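Local coordinates for N-terminal acetyltransferase-like protein (Chaetomium thermophilum, PDB 5NNP), which probably serves as the helical-repeat auxiliary subunit of an N-terminal acetyltransferase A complex, the scaffold that holds its catalytic partner, at residues K688-L693 / P729-V734. Numbering follows the deposited sequence.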
loop_
_atom_site.group_PDB
_atom_site.type_symbol
_atom_site.label_atom_id
_atom_site.label_comp_id
_atom_site.label_asym_id
_atom_site.label_seq_id
_atom_site.Cartn_x
_atom_site.Cartn_y
_atom_site.Cartn_z
ATOM N N LYS A 688 -30.808 -15.990 2.626
ATOM C CA LYS A 688 -30.750 -15.235 1.383
ATOM C C LYS A 688 -30.145 -16.105 0.292
ATOM O O LYS A 688 -28.975 -15.978 -0.047
ATOM C CB LYS A 688 -29.945 -13.946 1.566
ATOM C CG LYS A 688 -30.563 -12.960 2.556
ATOM C CD LYS A 688 -31.962 -12.503 2.108
ATOM C CE LYS A 688 -32.677 -11.658 3.173
ATOM N NZ LYS A 688 -31.961 -10.393 3.521
ATOM N N TYR A 689 -30.972 -16.981 -0.264
ATOM C CA TYR A 689 -30.516 -18.031 -1.166
ATOM C C TYR A 689 -30.051 -17.527 -2.534
ATOM O O TYR A 689 -29.345 -18.241 -3.244
ATOM C CB TYR A 689 -31.631 -19.063 -1.342
ATOM C CG TYR A 689 -32.145 -19.614 -0.029
ATOM C CD1 TYR A 689 -31.283 -20.261 0.857
ATOM C CD2 TYR A 689 -33.483 -19.490 0.329
ATOM C CE1 TYR A 689 -31.733 -20.764 2.059
ATOM C CE2 TYR A 689 -33.941 -19.992 1.525
ATOM C CZ TYR A 689 -33.059 -20.630 2.386
ATOM O OH TYR A 689 -33.502 -21.136 3.585
ATOM N N LEU A 690 -30.436 -16.311 -2.909
ATOM C CA LEU A 690 -30.003 -15.759 -4.189
ATOM C C LEU A 690 -28.533 -15.308 -4.132
ATOM O O LEU A 690 -27.765 -15.526 -5.072
ATOM C CB LEU A 690 -30.899 -14.595 -4.602
ATOM C CG LEU A 690 -30.708 -14.170 -6.057
ATOM C CD1 LEU A 690 -30.841 -15.370 -6.978
ATOM C CD2 LEU A 690 -31.687 -13.077 -6.456
ATOM N N LEU A 691 -28.146 -14.683 -3.025
ATOM C CA LEU A 691 -26.763 -14.275 -2.831
ATOM C C LEU A 691 -25.876 -15.495 -2.622
ATOM O O LEU A 691 -24.745 -15.546 -3.097
ATOM C CB LEU A 691 -26.643 -13.315 -1.644
ATOM C CG LEU A 691 -27.421 -12.007 -1.809
ATOM C CD1 LEU A 691 -27.134 -11.045 -0.664
ATOM C CD2 LEU A 691 -27.084 -11.379 -3.147
ATOM N N ALA A 692 -26.403 -16.477 -1.901
ATOM C CA ALA A 692 -25.724 -17.755 -1.730
ATOM C C ALA A 692 -25.324 -18.343 -3.083
ATOM O O ALA A 692 -24.178 -18.745 -3.276
ATOM C CB ALA A 692 -26.619 -18.735 -0.960
ATOM N N LEU A 693 -26.272 -18.377 -4.016
ATOM C CA LEU A 693 -26.020 -18.895 -5.352
ATOM C C LEU A 693 -24.954 -18.080 -6.072
ATOM O O LEU A 693 -24.135 -18.617 -6.823
ATOM C CB LEU A 693 -27.303 -18.900 -6.167
ATOM C CG LEU A 693 -27.169 -19.449 -7.582
ATOM C CD1 LEU A 693 -26.592 -20.853 -7.546
ATOM C CD2 LEU A 693 -28.522 -19.439 -8.267
ATOM N N PRO A 729 -42.460 -16.463 -6.707
ATOM C CA PRO A 729 -42.327 -17.196 -7.973
ATOM C C PRO A 729 -41.182 -16.702 -8.868
ATOM O O PRO A 729 -40.593 -17.514 -9.581
ATOM C CB PRO A 729 -43.686 -16.972 -8.649
ATOM C CG PRO A 729 -44.259 -15.766 -7.980
ATOM C CD PRO A 729 -43.773 -15.812 -6.574
ATOM N N LYS A 730 -40.869 -15.411 -8.838
ATOM C CA LYS A 730 -39.777 -14.891 -9.662
ATOM C C LYS A 730 -38.417 -15.342 -9.135
ATOM O O LYS A 730 -37.519 -15.676 -9.909
ATOM C CB LYS A 730 -39.829 -13.364 -9.736
ATOM C CG LYS A 730 -41.059 -12.850 -10.447
ATOM C CD LYS A 730 -41.000 -11.360 -10.711
ATOM C CE LYS A 730 -42.189 -10.947 -11.558
ATOM N NZ LYS A 730 -42.194 -9.495 -11.794
ATOM N N LEU A 731 -38.272 -15.336 -7.815
ATOM C CA LEU A 731 -37.068 -15.833 -7.155
ATOM C C LEU A 731 -36.897 -17.333 -7.402
ATOM O O LEU A 731 -35.809 -17.811 -7.733
ATOM C CB LEU A 731 -37.139 -15.542 -5.655
ATOM C CG LEU A 731 -36.020 -16.044 -4.747
ATOM C CD1 LEU A 731 -34.720 -15.340 -5.097
ATOM C CD2 LEU A 731 -36.396 -15.813 -3.296
ATOM N N ARG A 732 -37.993 -18.066 -7.244
ATOM C CA ARG A 732 -38.018 -19.500 -7.499
ATOM C C ARG A 732 -37.523 -19.805 -8.905
ATOM O O ARG A 732 -36.761 -20.750 -9.114
ATOM C CB ARG A 732 -39.434 -20.045 -7.308
ATOM C CG ARG A 732 -39.526 -21.549 -7.348
ATOM C CD ARG A 732 -40.933 -22.012 -7.048
ATOM N NE ARG A 732 -41.002 -23.462 -6.924
ATOM C CZ ARG A 732 -41.162 -24.292 -7.951
ATOM N NH1 ARG A 732 -41.221 -25.605 -7.744
ATOM N NH2 ARG A 732 -41.267 -23.810 -9.183
ATOM N N GLU A 733 -37.951 -18.987 -9.863
ATOM C CA GLU A 733 -37.592 -19.191 -11.262
ATOM C C GLU A 733 -36.101 -18.993 -11.514
ATOM O O GLU A 733 -35.452 -19.841 -12.133
ATOM C CB GLU A 733 -38.397 -18.252 -12.164
ATOM C CG GLU A 733 -37.993 -18.329 -13.625
ATOM C CD GLU A 733 -38.975 -17.631 -14.538
ATOM O OE1 GLU A 733 -40.179 -17.581 -14.196
ATOM O OE2 GLU A 733 -38.539 -17.130 -15.596
ATOM N N VAL A 734 -35.567 -17.875 -11.031
ATOM C CA VAL A 734 -34.179 -17.521 -11.264
ATOM C C VAL A 734 -33.256 -18.517 -10.583
ATOM O O VAL A 734 -32.217 -18.897 -11.127
ATOM C CB VAL A 734 -33.857 -16.105 -10.751
ATOM C CG1 VAL A 734 -32.355 -15.847 -10.793
ATOM C CG2 VAL A 734 -34.614 -15.059 -11.545
#
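Leu-690 lies alongside Leu-731, the two side chains running past each other in opposite directions, so that one methyl, CD1 of Leu-731, rests on both the stem and a branch of its neighbour. CD1 of Leu-731 lies 3.9 Å from CB of Leu-690 and 4.0 Å from its CD2. The other branch of Leu-690 reaches toward the next turn of helix 729-739, where CD1 of Leu-690 meets CG1 of Val-734 at 4.1 Å, the two side chains meeting at a slant. CG of Leu-731, anti to the backbone N (chi1 177°), carries the branch beyond CB, and CD1 thereby reaches Leu-690 although the CB bond does not point at it. Such purely apolar contact, between helices two apart in the chain with 707-723 between them, is one example of the packing within an alpha-alpha solenoid, consistent with the TPR-clan family of this subunit. Ala-692 packs on Phe-680 and Tyr-683 of helix 673-685, and Leu-693 on Leu-716 of helix 707-723. No hydrogen bond joins the two segments, and all three touching residues are buried. Another protein chain of the assembly adds its Leu-18, packed on Leu-690, and its Ile-37, packed on Val-734; Asp-10 of that chain forms a salt bridge with Lys-730.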